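PDB 5K3W: CpuTA1 from Curtobacterium pusillum, which belongs to the class IV aminotransferase family of pyridoxal-5'-phosphate proteins, assembles from two chains and holds the cofactor in a pocket. Local coordinates for residues P66-E70 / R94-L98; E113-I119 / W133-G139; F142-R146 / V272-P277; L260-L266 / L281-P287. All coordinates share one frame; numbering follows the deposited sequence.

Interaction 1 (P66-E70 / R94-L98); sequences PQALE and REAVL
Glu70 and Arg94 close one end of this contact with a salt bridge, in which Arg94 NH2 donates to Glu70 OE1 at 2.7 Å. The N-H points at its acceptor within about 21° of straight, and it takes the syn lone pair of OE1, the one on the side of OE2. Carboxylate and guanidinium are nearly coplanar, 18° apart, and OE1 lies at the edge of the guanidinium, near its plane. A water makes a second link between the same two groups: it accepts from Arg94 NE at 2.8 Å and donates to Glu70 OE1 at 2.9 Å. OE1 therefore receives two hydrogens, while NE and NH2 each have an acceptor. The Arg94 chain runs straight out from CA and then bends at chi3 (-54°), which turns NE and NH2 back to the glutamate.

Behind the ion pair the contact is apolar. Leu69 lays CD2 against the aliphatic part of Arg94, 4.0 Å from CG, and its CD1 approaches Val97 CG1. Further along, Pro66 CG meets Leu98 CD2 at 3.7 Å and Val97 CG1 at 4.0 Å. The start of helix 69-82, with Ala68 at its N-cap, is thus set against the flank of helix 90-108. Gln67 turns elsewhere: its amide bonds to Leu300 O and to Gln274. Of the touching apolar residues only Pro66 and Val97 are buried, while the salt bridge and Leu98 lie toward solvent. The chemistry is that of one helix start packed on another helix by hydrocarbon, with Glu70 OE1 and Arg94 NE and NH2 satisfied by each other and by water.

Interaction 2 (E113-I119 / W133-G139); sequences ELFAKLI and WVFVDEG
A beta hairpin of strands 114-121 and 131-138 holds this contact, in the middle of the antiparallel sheet that carries the N-terminal part of the fold. Phe115 pairs with Asp137, Lys117 with Phe135 and Ile119 with Trp133 as hydrogen-bonded pairs, each with two backbone bonds; Lys117 N to Phe135 O, for example, is 2.9 Å. Beyond the Phe115-Asp137 pair, Gly139 N adds a bond to Glu113 O, also 2.9 Å.

On the face that carries Phe115, Lys117 and Phe135, the lysine chain lies alongside the Phe135 ring and points the same way. Its CB stands over one ring face, 3.9 Å from the centroid, a CH-pi contact, and Lys117 CD reaches Phe135 CZ at 3.5 Å. Phe115 CE2 meets Phe135 CE1 at 3.8 Å, the two side chains crossing obliquely. Both phenylalanines have CG in the crowded position between backbone N and carbonyl carbon (chi1 70° and 62°), which swings each ring back over the partner strand. Ile119 CD1 comes to the edge of the Phe135 ring, and Ile119 CG2 to the edge of the Trp133 indole.

On the other face Ala116 CB touches Val136 CG2 at 4.1 Å. Helix 90-108 covers that side through Trp93 and Val97, strands 54-62 and 5-9 flank the hairpin, and Arg51 and Thr45 of the second subunit pack on Lys117 and Phe135.

Interaction 3 (F142-R146 / V272-P277); sequences FSQQR and VRQAAP
Arg146 reaches across to the backbone of Val272 and Arg273, tying the loop between strands 131-138 and 149-155 to the loop that leads into strand 274-278, which pairs with strand 265-270 in a mixed sheet and, through Pro277, bonds to Ile149 at the start of strand 149-155. Its CB lies 4.1 Å from Ala275 O, and its CG comes near Arg273 O. From CG to NE the chain is extended, which carries the guanidinium along residues 272-274. NE then donates to Arg273 O at 2.9 Å, the donor standing above that carbonyl's plane. At the tip NH2 gives a more bent bond to Val272 O, 3.1 Å long, with the oxygen at the edge of the guanidinium, and also forms a salt bridge with Glu113. Gln274 CG lies over one guanidinium face.

Arg273 donates the other way across the contact, from 272-277 to 142-146. Its NH1 bonds to Gln145 OE1 at 3.1 Å, with the oxygen in the guanidinium plane, while NH2 makes a salt bridge with Asp195. The bend at chi3 (62°) of Arg273 brings NH1 round to the glutamine. Gln145 and Arg273 cross at about a right angle, and their amide and guanidinium planes differ by 37°.

Phe142 packs against the aliphatic part of the same residue: Arg273 CB sits over the centre of its ring, 3.9 Å from the centroid and on the ring normal to within 9°.

Interaction 4 (L260-L266 / L281-P287); sequences LRDAEAL and LDDREYP
Tyr286 points its ring at the end of helix 257-261, and its hydroxyl donates to Arg261 O at 2.7 Å. The oxygen is approached from the side, with a C=O...donor angle of 106°. Leu266 CD1 lies over one face of the ring, toward its rim, while Ala263 O lies at the ring edge near CE2.

Arg261 and Asp282 cross at about a right angle, their flat groups 34° apart. Arg261 NH1 meets Asp282 OD2 at 2.6 Å on the anti lone pair, a salt bridge, and NH2 adds a weak bond to the same oxygen, which also takes a hydrogen bond from Thr153. Asp282 lies in a type I' beta turn from Leu281 to Arg284 that joins the short strands 280-281 and 284-285, so the hairpin tip faces the helix end. The Arg261 chain bends at chi2 (-92°) to reach it.

One water gathers the polar groups between them: it accepts from Arg261 NH1 at 3.0 Å and donates to Leu281 O at 2.9 Å and to Tyr286 OH at 3.1 Å. On the apolar side, Leu281 is set across both Leu260 and Leu266 at about right angles, its CD2 3.9 Å from Leu266 CD1 and 4.0 Å from Leu260 CD2.

Interactions 1 and 2 share a packed layer, with centres 11 Å apart: Val97 CG2 touches Leu118 CD1 at 3.7 Å, so helix 90-108 lies on the sheet. Interaction 2 joins interaction 3 through the salt bridge of Glu113 OE1 with Arg146 NH2, 2.9 Å, and interaction 1 reaches interaction 3 by a probable hydrogen bond from Gln274 NE2 to Gln67 OE1. Interactions 3 and 4, centres 17 Å apart, reach neighbouring strands, 274-278 and 265-270, of one sheet. The cofactor lies nearest interaction 3: the Val272 side chain is about 7 Å from pyridoxal-5'-phosphate, against about 9 Å for Lys117, 11 Å for Leu69 and 14 Å for Leu260.

Interaction 1 (P66-E70 / R94-L98)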
loop_
_atom_site.group_PDB
_atom_site.type_symbol
_atom_site.label_atom_id
_atom_site.label_comp_id
_atom_site.label_asym_id
_atom_site.label_seq_id
_atom_site.Cartn_x
_atom_site.Cartn_y
_atom_site.Cartn_z
ATOM N N PRO A 66 22.443 8.227 13.733
ATOM C CA PRO A 66 21.670 7.330 12.862
ATOM C C PRO A 66 22.539 6.184 12.360
ATOM O O PRO A 66 23.632 6.395 11.830
ATOM C CB PRO A 66 21.237 8.247 11.709
ATOM C CG PRO A 66 21.546 9.641 12.157
ATOM C CD PRO A 66 22.680 9.534 13.108
ATOM N N GLN A 67 22.041 4.961 12.499
ATOM C CA GLN A 67 22.815 3.802 12.075
ATOM C C GLN A 67 22.680 3.554 10.577
ATOM O O GLN A 67 21.579 3.591 10.018
ATOM C CB GLN A 67 22.369 2.552 12.825
ATOM C CG GLN A 67 22.605 2.581 14.304
ATOM C CD GLN A 67 22.286 1.242 14.937
ATOM O OE1 GLN A 67 21.304 0.588 14.578
ATOM N NE2 GLN A 67 23.128 0.812 15.861
ATOM N N ALA A 68 23.813 3.273 9.931
ATOM C CA ALA A 68 23.825 2.871 8.528
ATOM C C ALA A 68 23.157 3.923 7.643
ATOM O O ALA A 68 22.481 3.598 6.661
ATOM C CB ALA A 68 23.160 1.501 8.348
ATOM N N LEU A 69 23.367 5.197 7.981
ATOM C CA LEU A 69 22.600 6.269 7.348
ATOM C C LEU A 69 22.749 6.248 5.831
ATOM O O LEU A 69 21.767 6.435 5.104
ATOM C CB LEU A 69 23.011 7.636 7.914
ATOM C CG LEU A 69 22.221 8.832 7.363
ATOM C CD1 LEU A 69 20.724 8.655 7.598
ATOM C CD2 LEU A 69 22.685 10.174 7.917
ATOM N N GLU A 70 23.968 6.022 5.332
ATOM C CA GLU A 70 24.185 6.087 3.887
ATOM C C GLU A 70 23.523 4.911 3.174
ATOM O O GLU A 70 22.940 5.088 2.103
ATOM C CB GLU A 70 25.688 6.147 3.574
ATOM C CG GLU A 70 26.037 6.344 2.100
ATOM C CD GLU A 70 25.710 7.748 1.564
ATOM O OE1 GLU A 70 25.521 8.691 2.355
ATOM O OE2 GLU A 70 25.643 7.917 0.335
ATOM N N ARG A 94 19.896 13.611 4.088
ATOM C CA ARG A 94 20.918 13.449 5.118
ATOM C C ARG A 94 20.882 14.617 6.096
ATOM O O ARG A 94 20.794 14.431 7.315
ATOM C CB ARG A 94 22.297 13.325 4.471
ATOM C CG ARG A 94 23.426 13.203 5.475
ATOM C CD ARG A 94 24.794 13.153 4.806
ATOM N NE ARG A 94 24.886 12.110 3.785
ATOM C CZ ARG A 94 25.069 12.336 2.481
ATOM N NH1 ARG A 94 25.198 13.573 2.016
ATOM N NH2 ARG A 94 25.140 11.314 1.640
ATOM N N GLU A 95 20.925 15.837 5.567
ATOM C CA GLU A 95 20.885 17.013 6.422
ATOM C C GLU A 95 19.605 17.039 7.243
ATOM O O GLU A 95 19.631 17.383 8.433
ATOM C CB GLU A 95 21.029 18.278 5.569
ATOM C CG GLU A 95 22.482 18.597 5.186
ATOM C CD GLU A 95 23.265 19.267 6.325
ATOM O OE1 GLU A 95 22.844 20.355 6.762
ATOM O OE2 GLU A 95 24.283 18.708 6.797
ATOM N N ALA A 96 18.479 16.655 6.628
ATOM C CA ALA A 96 17.203 16.680 7.333
ATOM C C ALA A 96 17.208 15.725 8.518
ATOM O O ALA A 96 16.718 16.069 9.596
ATOM C CB ALA A 96 16.052 16.341 6.383
ATOM N N VAL A 97 17.762 14.523 8.344
ATOM C CA VAL A 97 17.755 13.548 9.432
ATOM C C VAL A 97 18.635 14.020 10.586
ATOM O O VAL A 97 18.258 13.908 11.761
ATOM C CB VAL A 97 18.196 12.168 8.909
ATOM C CG1 VAL A 97 18.479 11.230 10.059
ATOM C CG2 VAL A 97 17.141 11.582 7.960
ATOM N N LEU A 98 19.818 14.562 10.273
ATOM C CA LEU A 98 20.732 15.003 11.323
ATOM C C LEU A 98 20.185 16.218 12.065
ATOM O O LEU A 98 20.299 16.304 13.290
ATOM C CB LEU A 98 22.104 15.297 10.726
ATOM C CG LEU A 98 22.780 14.055 10.151
ATOM C CD1 LEU A 98 24.148 14.365 9.576
ATOM C CD2 LEU A 98 22.873 12.999 11.234
HETATM O O HOH W 1 24.825 9.595 4.994
#

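Interaction 2 (E113-I119 / W133-G139)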
loop_
_atom_site.group_PDB
_atom_site.type_symbol
_atom_site.label_atom_id
_atom_site.label_comp_id
_atom_site.label_asym_id
_atom_site.label_seq_id
_atom_site.Cartn_x
_atom_site.Cartn_y
_atom_site.Cartn_z
ATOM N N GLU A 113 16.763 4.923 23.001
ATOM C CA GLU A 113 16.880 4.623 21.584
ATOM C C GLU A 113 15.835 5.431 20.826
ATOM O O GLU A 113 14.649 5.407 21.172
ATOM C CB GLU A 113 16.685 3.129 21.326
ATOM C CG GLU A 113 17.438 2.199 22.257
ATOM C CD GLU A 113 17.230 0.718 21.916
ATOM O OE1 GLU A 113 16.508 0.405 20.932
ATOM O OE2 GLU A 113 17.796 -0.138 22.647
ATOM N N LEU A 114 16.269 6.164 19.813
ATOM C CA LEU A 114 15.335 6.890 18.970
ATOM C C LEU A 114 15.298 6.252 17.593
ATOM O O LEU A 114 16.091 5.364 17.262
ATOM C CB LEU A 114 15.721 8.364 18.840
ATOM C CG LEU A 114 16.206 9.112 20.076
ATOM C CD1 LEU A 114 16.711 10.471 19.631
ATOM C CD2 LEU A 114 15.105 9.258 21.113
ATOM N N PHE A 115 14.369 6.736 16.779
ATOM C CA PHE A 115 14.352 6.385 15.371
ATOM C C PHE A 115 13.992 7.626 14.555
ATOM O O PHE A 115 13.385 8.582 15.051
ATOM C CB PHE A 115 13.379 5.212 15.089
ATOM C CG PHE A 115 11.941 5.574 15.244
ATOM C CD1 PHE A 115 11.354 5.616 16.497
ATOM C CD2 PHE A 115 11.177 5.911 14.136
ATOM C CE1 PHE A 115 10.024 5.971 16.655
ATOM C CE2 PHE A 115 9.847 6.255 14.275
ATOM C CZ PHE A 115 9.267 6.291 15.549
ATOM N N ALA A 116 14.417 7.603 13.302
ATOM C CA ALA A 116 14.059 8.591 12.305
ATOM C C ALA A 116 13.302 7.866 11.211
ATOM O O ALA A 116 13.687 6.763 10.803
ATOM C CB ALA A 116 15.299 9.281 11.731
ATOM N N LYS A 117 12.209 8.462 10.766
ATOM C CA LYS A 117 11.399 7.892 9.701
ATOM C C LYS A 117 11.364 8.871 8.539
ATOM O O LYS A 117 11.059 10.053 8.729
ATOM C CB LYS A 117 9.978 7.572 10.182
ATOM C CG LYS A 117 9.058 7.090 9.044
ATOM C CD LYS A 117 7.899 6.233 9.542
ATOM C CE LYS A 117 8.321 4.780 9.673
ATOM N NZ LYS A 117 7.189 3.914 10.116
ATOM N N LEU A 118 11.685 8.379 7.348
ATOM C CA LEU A 118 11.697 9.188 6.137
ATOM C C LEU A 118 10.519 8.775 5.271
ATOM O O LEU A 118 10.329 7.582 5.006
ATOM C CB LEU A 118 13.011 9.018 5.360
ATOM C CG LEU A 118 14.359 9.472 5.938
ATOM C CD1 LEU A 118 14.644 8.904 7.334
ATOM C CD2 LEU A 118 15.502 9.108 4.967
ATOM N N ILE A 119 9.739 9.752 4.817
ATOM C CA ILE A 119 8.553 9.464 4.029
ATOM C C ILE A 119 8.571 10.329 2.778
ATOM O O ILE A 119 8.594 11.561 2.869
ATOM C CB ILE A 119 7.266 9.680 4.837
ATOM C CG1 ILE A 119 7.190 8.622 5.940
ATOM C CG2 ILE A 119 6.045 9.615 3.928
ATOM C CD1 ILE A 119 6.051 8.820 6.877
ATOM N N TRP A 133 8.894 14.090 4.247
ATOM C CA TRP A 133 8.891 14.375 5.669
ATOM C C TRP A 133 9.943 13.526 6.361
ATOM O O TRP A 133 10.278 12.427 5.915
ATOM C CB TRP A 133 7.530 14.083 6.303
ATOM C CG TRP A 133 6.425 14.948 5.837
ATOM C CD1 TRP A 133 6.106 16.183 6.309
ATOM C CD2 TRP A 133 5.460 14.635 4.828
ATOM N NE1 TRP A 133 5.005 16.674 5.644
ATOM C CE2 TRP A 133 4.587 15.744 4.728
ATOM C CE3 TRP A 133 5.253 13.534 3.992
ATOM C CZ2 TRP A 133 3.513 15.784 3.825
ATOM C CZ3 TRP A 133 4.184 13.575 3.088
ATOM C CH2 TRP A 133 3.329 14.696 3.018
ATOM N N VAL A 134 10.438 14.037 7.479
ATOM C CA VAL A 134 11.257 13.276 8.410
ATOM C C VAL A 134 10.707 13.546 9.796
ATOM O O VAL A 134 10.491 14.708 10.156
ATOM C CB VAL A 134 12.748 13.683 8.355
ATOM C CG1 VAL A 134 13.573 12.844 9.347
ATOM C CG2 VAL A 134 13.302 13.557 6.960
ATOM N N PHE A 135 10.505 12.498 10.584
ATOM C CA PHE A 135 10.285 12.737 12.003
ATOM C C PHE A 135 11.168 11.833 12.852
ATOM O O PHE A 135 11.557 10.735 12.444
ATOM C CB PHE A 135 8.798 12.600 12.401
ATOM C CG PHE A 135 8.201 11.236 12.186
ATOM C CD1 PHE A 135 8.236 10.283 13.195
ATOM C CD2 PHE A 135 7.548 10.932 11.003
ATOM C CE1 PHE A 135 7.646 9.035 13.017
ATOM C CE2 PHE A 135 6.968 9.691 10.814
ATOM C CZ PHE A 135 7.018 8.739 11.822
ATOM N N VAL A 136 11.509 12.337 14.029
ATOM C CA VAL A 136 12.345 11.650 15.003
ATOM C C VAL A 136 11.541 11.482 16.288
ATOM O O VAL A 136 10.801 12.383 16.689
ATOM C CB VAL A 136 13.643 12.445 15.274
ATOM C CG1 VAL A 136 14.459 11.778 16.361
ATOM C CG2 VAL A 136 14.460 12.606 13.976
ATOM N N ASP A 137 11.684 10.336 16.937
ATOM C CA ASP A 137 10.919 10.113 18.152
ATOM C C ASP A 137 11.501 8.908 18.873
ATOM O O ASP A 137 12.311 8.156 18.322
ATOM C CB ASP A 137 9.436 9.905 17.853
ATOM C CG ASP A 137 8.567 9.988 19.098
ATOM O OD1 ASP A 137 9.076 10.431 20.151
ATOM O OD2 ASP A 137 7.366 9.635 19.018
ATOM N N GLU A 138 11.069 8.740 20.119
ATOM C CA GLU A 138 11.506 7.612 20.925
ATOM C C GLU A 138 10.984 6.311 20.334
ATOM O O GLU A 138 9.846 6.236 19.861
ATOM C CB GLU A 138 11.022 7.780 22.363
ATOM C CG GLU A 138 11.998 7.248 23.385
ATOM C CD GLU A 138 11.726 7.773 24.787
ATOM O OE1 GLU A 138 12.567 7.519 25.681
ATOM O OE2 GLU A 138 10.680 8.440 24.991
ATOM N N GLY A 139 11.835 5.286 20.342
ATOM C CA GLY A 139 11.456 4.017 19.773
ATOM C C GLY A 139 10.656 3.170 20.731
ATOM O O GLY A 139 10.624 3.406 21.939
#

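Interaction 3 (F142-R146 / V272-P277)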
loop_
_atom_site.group_PDB
_atom_site.type_symbol
_atom_site.label_atom_id
_atom_site.label_comp_id
_atom_site.label_asym_id
_atom_site.label_seq_id
_atom_site.Cartn_x
_atom_site.Cartn_y
_atom_site.Cartn_z
ATOM N N PHE A 142 11.765 -2.836 22.722
ATOM C CA PHE A 142 11.876 -4.166 22.127
ATOM C C PHE A 142 12.710 -5.127 22.972
ATOM O O PHE A 142 13.167 -6.152 22.460
ATOM C CB PHE A 142 12.489 -4.080 20.729
ATOM C CG PHE A 142 11.589 -3.475 19.697
ATOM C CD1 PHE A 142 10.465 -4.162 19.248
ATOM C CD2 PHE A 142 11.891 -2.241 19.139
ATOM C CE1 PHE A 142 9.640 -3.619 18.283
ATOM C CE2 PHE A 142 11.078 -1.691 18.169
ATOM C CZ PHE A 142 9.945 -2.380 17.745
ATOM N N SER A 143 12.931 -4.818 24.253
ATOM C CA SER A 143 13.819 -5.651 25.058
ATOM C C SER A 143 13.324 -7.088 25.125
ATOM O O SER A 143 14.122 -8.033 25.075
ATOM C CB SER A 143 13.949 -5.073 26.462
ATOM O OG SER A 143 12.665 -4.830 26.999
ATOM N N GLN A 144 12.015 -7.274 25.257
ATOM C CA GLN A 144 11.478 -8.627 25.337
ATOM C C GLN A 144 11.644 -9.363 24.005
ATOM O O GLN A 144 12.140 -10.496 23.971
ATOM C CB GLN A 144 10.012 -8.570 25.769
ATOM C CG GLN A 144 9.506 -9.855 26.355
ATOM C CD GLN A 144 10.404 -10.353 27.469
ATOM O OE1 GLN A 144 10.917 -9.561 28.273
ATOM N NE2 GLN A 144 10.621 -11.671 27.513
ATOM N N GLN A 145 11.251 -8.725 22.891
ATOM C CA GLN A 145 11.383 -9.372 21.587
ATOM C C GLN A 145 12.841 -9.720 21.276
ATOM O O GLN A 145 13.113 -10.750 20.647
ATOM C CB GLN A 145 10.776 -8.485 20.485
ATOM C CG GLN A 145 9.326 -8.039 20.769
ATOM C CD GLN A 145 8.379 -8.105 19.553
ATOM O OE1 GLN A 145 8.703 -7.670 18.437
ATOM N NE2 GLN A 145 7.190 -8.654 19.784
ATOM N N ARG A 146 13.793 -8.899 21.729
ATOM C CA ARG A 146 15.200 -9.232 21.539
ATOM C C ARG A 146 15.610 -10.510 22.262
ATOM O O ARG A 146 16.686 -11.043 21.966
ATOM C CB ARG A 146 16.079 -8.064 21.984
ATOM C CG ARG A 146 15.937 -6.860 21.089
ATOM C CD ARG A 146 16.792 -5.687 21.518
ATOM N NE ARG A 146 16.448 -4.537 20.691
ATOM C CZ ARG A 146 16.798 -3.284 20.939
ATOM N NH1 ARG A 146 17.523 -2.981 22.006
ATOM N NH2 ARG A 146 16.410 -2.326 20.110
ATOM N N VAL A 272 15.131 -1.122 13.851
ATOM C CA VAL A 272 14.787 -0.652 15.193
ATOM C C VAL A 272 14.785 -1.788 16.206
ATOM O O VAL A 272 15.349 -1.662 17.296
ATOM C CB VAL A 272 13.433 0.080 15.178
ATOM C CG1 VAL A 272 13.003 0.401 16.600
ATOM C CG2 VAL A 272 13.552 1.353 14.388
ATOM N N ARG A 273 14.137 -2.909 15.884
ATOM C CA ARG A 273 14.130 -4.037 16.808
ATOM C C ARG A 273 15.505 -4.699 16.899
ATOM O O ARG A 273 15.826 -5.315 17.924
ATOM C CB ARG A 273 13.064 -5.047 16.376
ATOM C CG ARG A 273 12.890 -6.216 17.323
ATOM C CD ARG A 273 11.661 -7.042 16.963
ATOM N NE ARG A 273 11.776 -7.614 15.628
ATOM C CZ ARG A 273 10.828 -8.339 15.044
ATOM N NH1 ARG A 273 9.702 -8.580 15.690
ATOM N NH2 ARG A 273 11.007 -8.812 13.817
ATOM N N GLN A 274 16.326 -4.558 15.862
ATOM C CA GLN A 274 17.618 -5.223 15.790
ATOM C C GLN A 274 17.400 -6.725 15.597
ATOM O O GLN A 274 16.650 -7.122 14.700
ATOM C CB GLN A 274 18.454 -4.895 17.027
ATOM C CG GLN A 274 18.589 -3.384 17.301
ATOM C CD GLN A 274 19.549 -2.622 16.341
ATOM O OE1 GLN A 274 20.195 -3.200 15.460
ATOM N NE2 GLN A 274 19.633 -1.312 16.532
ATOM N N ALA A 275 18.026 -7.578 16.403
ATOM C CA ALA A 275 17.964 -9.020 16.185
ATOM C C ALA A 275 16.969 -9.650 17.151
ATOM O O ALA A 275 17.155 -9.585 18.369
ATOM C CB ALA A 275 19.339 -9.662 16.345
ATOM N N ALA A 276 15.923 -10.264 16.608
ATOM C CA ALA A 276 14.950 -10.974 17.429
ATOM C C ALA A 276 15.072 -12.472 17.191
ATOM O O ALA A 276 14.717 -12.952 16.100
ATOM C CB ALA A 276 13.532 -10.495 17.120
ATOM N N PRO A 277 15.547 -13.246 18.164
ATOM C CA PRO A 277 15.709 -14.691 17.945
ATOM C C PRO A 277 14.370 -15.418 17.982
ATOM O O PRO A 277 13.470 -15.080 18.756
ATOM C CB PRO A 277 16.615 -15.121 19.106
ATOM C CG PRO A 277 16.278 -14.167 20.215
ATOM C CD PRO A 277 15.873 -12.852 19.548
#

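Interaction 4 (L260-L266 / L281-P287)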
loop_
_atom_site.group_PDB
_atom_site.type_symbol
_atom_site.label_atom_id
_atom_site.label_comp_id
_atom_site.label_asym_id
_atom_site.label_seq_id
_atom_site.Cartn_x
_atom_site.Cartn_y
_atom_site.Cartn_z
ATOM N N LEU A 260 14.427 -24.041 5.709
ATOM C CA LEU A 260 14.156 -23.161 6.845
ATOM C C LEU A 260 13.758 -23.946 8.100
ATOM O O LEU A 260 14.158 -23.592 9.216
ATOM C CB LEU A 260 13.063 -22.180 6.441
ATOM C CG LEU A 260 12.714 -20.935 7.229
ATOM C CD1 LEU A 260 13.805 -19.909 7.055
ATOM C CD2 LEU A 260 11.366 -20.420 6.709
ATOM N N ARG A 261 12.954 -25.006 7.936
ATOM C CA ARG A 261 12.549 -25.835 9.068
ATOM C C ARG A 261 13.728 -26.550 9.704
ATOM O O ARG A 261 13.734 -26.767 10.920
ATOM C CB ARG A 261 11.531 -26.887 8.630
ATOM C CG ARG A 261 10.486 -26.385 7.687
ATOM C CD ARG A 261 9.265 -25.916 8.438
ATOM N NE ARG A 261 8.269 -25.338 7.542
ATOM C CZ ARG A 261 7.214 -24.646 7.954
ATOM N NH1 ARG A 261 7.023 -24.443 9.251
ATOM N NH2 ARG A 261 6.356 -24.149 7.069
ATOM N N ASP A 262 14.703 -26.967 8.899
ATOM C CA ASP A 262 15.838 -27.745 9.377
ATOM C C ASP A 262 16.958 -26.885 9.934
ATOM O O ASP A 262 18.027 -27.416 10.243
ATOM C CB ASP A 262 16.394 -28.622 8.253
ATOM C CG ASP A 262 15.344 -29.548 7.659
ATOM O OD1 ASP A 262 14.455 -30.021 8.408
ATOM O OD2 ASP A 262 15.412 -29.805 6.438
ATOM N N ALA A 263 16.744 -25.581 10.069
ATOM C CA ALA A 263 17.798 -24.698 10.542
ATOM C C ALA A 263 18.076 -24.925 12.024
ATOM O O ALA A 263 17.208 -25.362 12.784
ATOM C CB ALA A 263 17.414 -23.241 10.300
ATOM N N GLU A 264 19.305 -24.621 12.438
ATOM C CA GLU A 264 19.644 -24.772 13.848
ATOM C C GLU A 264 19.155 -23.592 14.672
ATOM O O GLU A 264 18.737 -23.769 15.819
ATOM C CB GLU A 264 21.150 -24.944 14.017
ATOM C CG GLU A 264 21.606 -26.368 13.813
ATOM C CD GLU A 264 22.944 -26.452 13.125
ATOM O OE1 GLU A 264 23.830 -25.620 13.434
ATOM O OE2 GLU A 264 23.098 -27.346 12.261
ATOM N N ALA A 265 19.221 -22.383 14.120
ATOM C CA ALA A 265 18.678 -21.206 14.787
ATOM C C ALA A 265 18.212 -20.229 13.721
ATOM O O ALA A 265 18.661 -20.283 12.573
ATOM C CB ALA A 265 19.699 -20.545 15.721
ATOM N N LEU A 266 17.295 -19.341 14.115
ATOM C CA LEU A 266 16.724 -18.339 13.224
ATOM C C LEU A 266 16.614 -17.004 13.943
ATOM O O LEU A 266 16.320 -16.952 15.141
ATOM C CB LEU A 266 15.331 -18.735 12.734
ATOM C CG LEU A 266 15.194 -20.059 12.003
ATOM C CD1 LEU A 266 13.726 -20.367 11.827
ATOM C CD2 LEU A 266 15.881 -19.984 10.654
ATOM N N LEU A 281 8.775 -21.693 15.193
ATOM C CA LEU A 281 8.341 -21.389 13.838
ATOM C C LEU A 281 7.235 -22.381 13.509
ATOM O O LEU A 281 7.485 -23.587 13.427
ATOM C CB LEU A 281 9.495 -21.485 12.843
ATOM C CG LEU A 281 9.113 -21.122 11.405
ATOM C CD1 LEU A 281 8.673 -19.666 11.357
ATOM C CD2 LEU A 281 10.252 -21.405 10.397
ATOM N N ASP A 282 6.015 -21.878 13.358
ATOM C CA ASP A 282 4.859 -22.735 13.138
ATOM C C ASP A 282 4.775 -23.813 14.215
ATOM O O ASP A 282 4.507 -24.983 13.941
ATOM C CB ASP A 282 4.902 -23.352 11.745
ATOM C CG ASP A 282 4.743 -22.321 10.650
ATOM O OD1 ASP A 282 4.013 -21.318 10.858
ATOM O OD2 ASP A 282 5.345 -22.522 9.573
ATOM N N ASP A 283 5.032 -23.421 15.456
ATOM C CA ASP A 283 4.907 -24.287 16.625
ATOM C C ASP A 283 5.959 -25.394 16.706
ATOM O O ASP A 283 5.947 -26.159 17.680
ATOM C CB ASP A 283 3.514 -24.919 16.712
ATOM C CG ASP A 283 2.423 -23.881 16.911
ATOM O OD1 ASP A 283 2.583 -23.011 17.801
ATOM O OD2 ASP A 283 1.416 -23.925 16.166
ATOM N N ARG A 284 6.865 -25.514 15.731
ATOM C CA ARG A 284 8.090 -26.263 15.961
ATOM C C ARG A 284 9.032 -25.394 16.784
ATOM O O ARG A 284 9.209 -24.211 16.481
ATOM C CB ARG A 284 8.746 -26.677 14.643
ATOM C CG ARG A 284 10.210 -27.091 14.810
ATOM C CD ARG A 284 10.811 -27.723 13.544
ATOM N NE ARG A 284 10.382 -29.109 13.361
ATOM C CZ ARG A 284 9.484 -29.496 12.461
ATOM N NH1 ARG A 284 9.148 -30.780 12.371
ATOM N NH2 ARG A 284 8.930 -28.595 11.644
ATOM N N GLU A 285 9.606 -25.967 17.844
ATOM C CA GLU A 285 10.512 -25.230 18.719
ATOM C C GLU A 285 11.902 -25.139 18.113
ATOM O O GLU A 285 12.373 -26.059 17.440
ATOM C CB GLU A 285 10.638 -25.888 20.090
ATOM C CG GLU A 285 9.377 -26.574 20.578
ATOM C CD GLU A 285 8.631 -25.754 21.603
ATOM O OE1 GLU A 285 8.851 -24.525 21.671
ATOM O OE2 GLU A 285 7.838 -26.348 22.351
ATOM N N TYR A 286 12.565 -24.024 18.391
ATOM C CA TYR A 286 13.929 -23.775 17.983
ATOM C C TYR A 286 14.720 -23.268 19.180
ATOM O O TYR A 286 14.213 -22.444 19.957
ATOM C CB TYR A 286 13.976 -22.753 16.837
ATOM C CG TYR A 286 13.460 -23.323 15.537
ATOM C CD1 TYR A 286 12.101 -23.455 15.310
ATOM C CD2 TYR A 286 14.336 -23.768 14.555
ATOM C CE1 TYR A 286 11.622 -23.999 14.134
ATOM C CE2 TYR A 286 13.867 -24.305 13.377
ATOM C CZ TYR A 286 12.507 -24.419 13.175
ATOM O OH TYR A 286 12.027 -24.959 12.014
ATOM N N PRO A 287 15.950 -23.739 19.363
ATOM C CA PRO A 287 16.754 -23.258 20.489
ATOM C C PRO A 287 17.241 -21.836 20.241
ATOM O O PRO A 287 17.499 -21.429 19.107
ATOM C CB PRO A 287 17.918 -24.255 20.542
ATOM C CG PRO A 287 18.060 -24.735 19.134
ATOM C CD PRO A 287 16.699 -24.663 18.491
HETATM O O HOH W 2 8.989 -24.994 11.439
HETATM O O HOH W 3 16.326 -19.862 16.897
#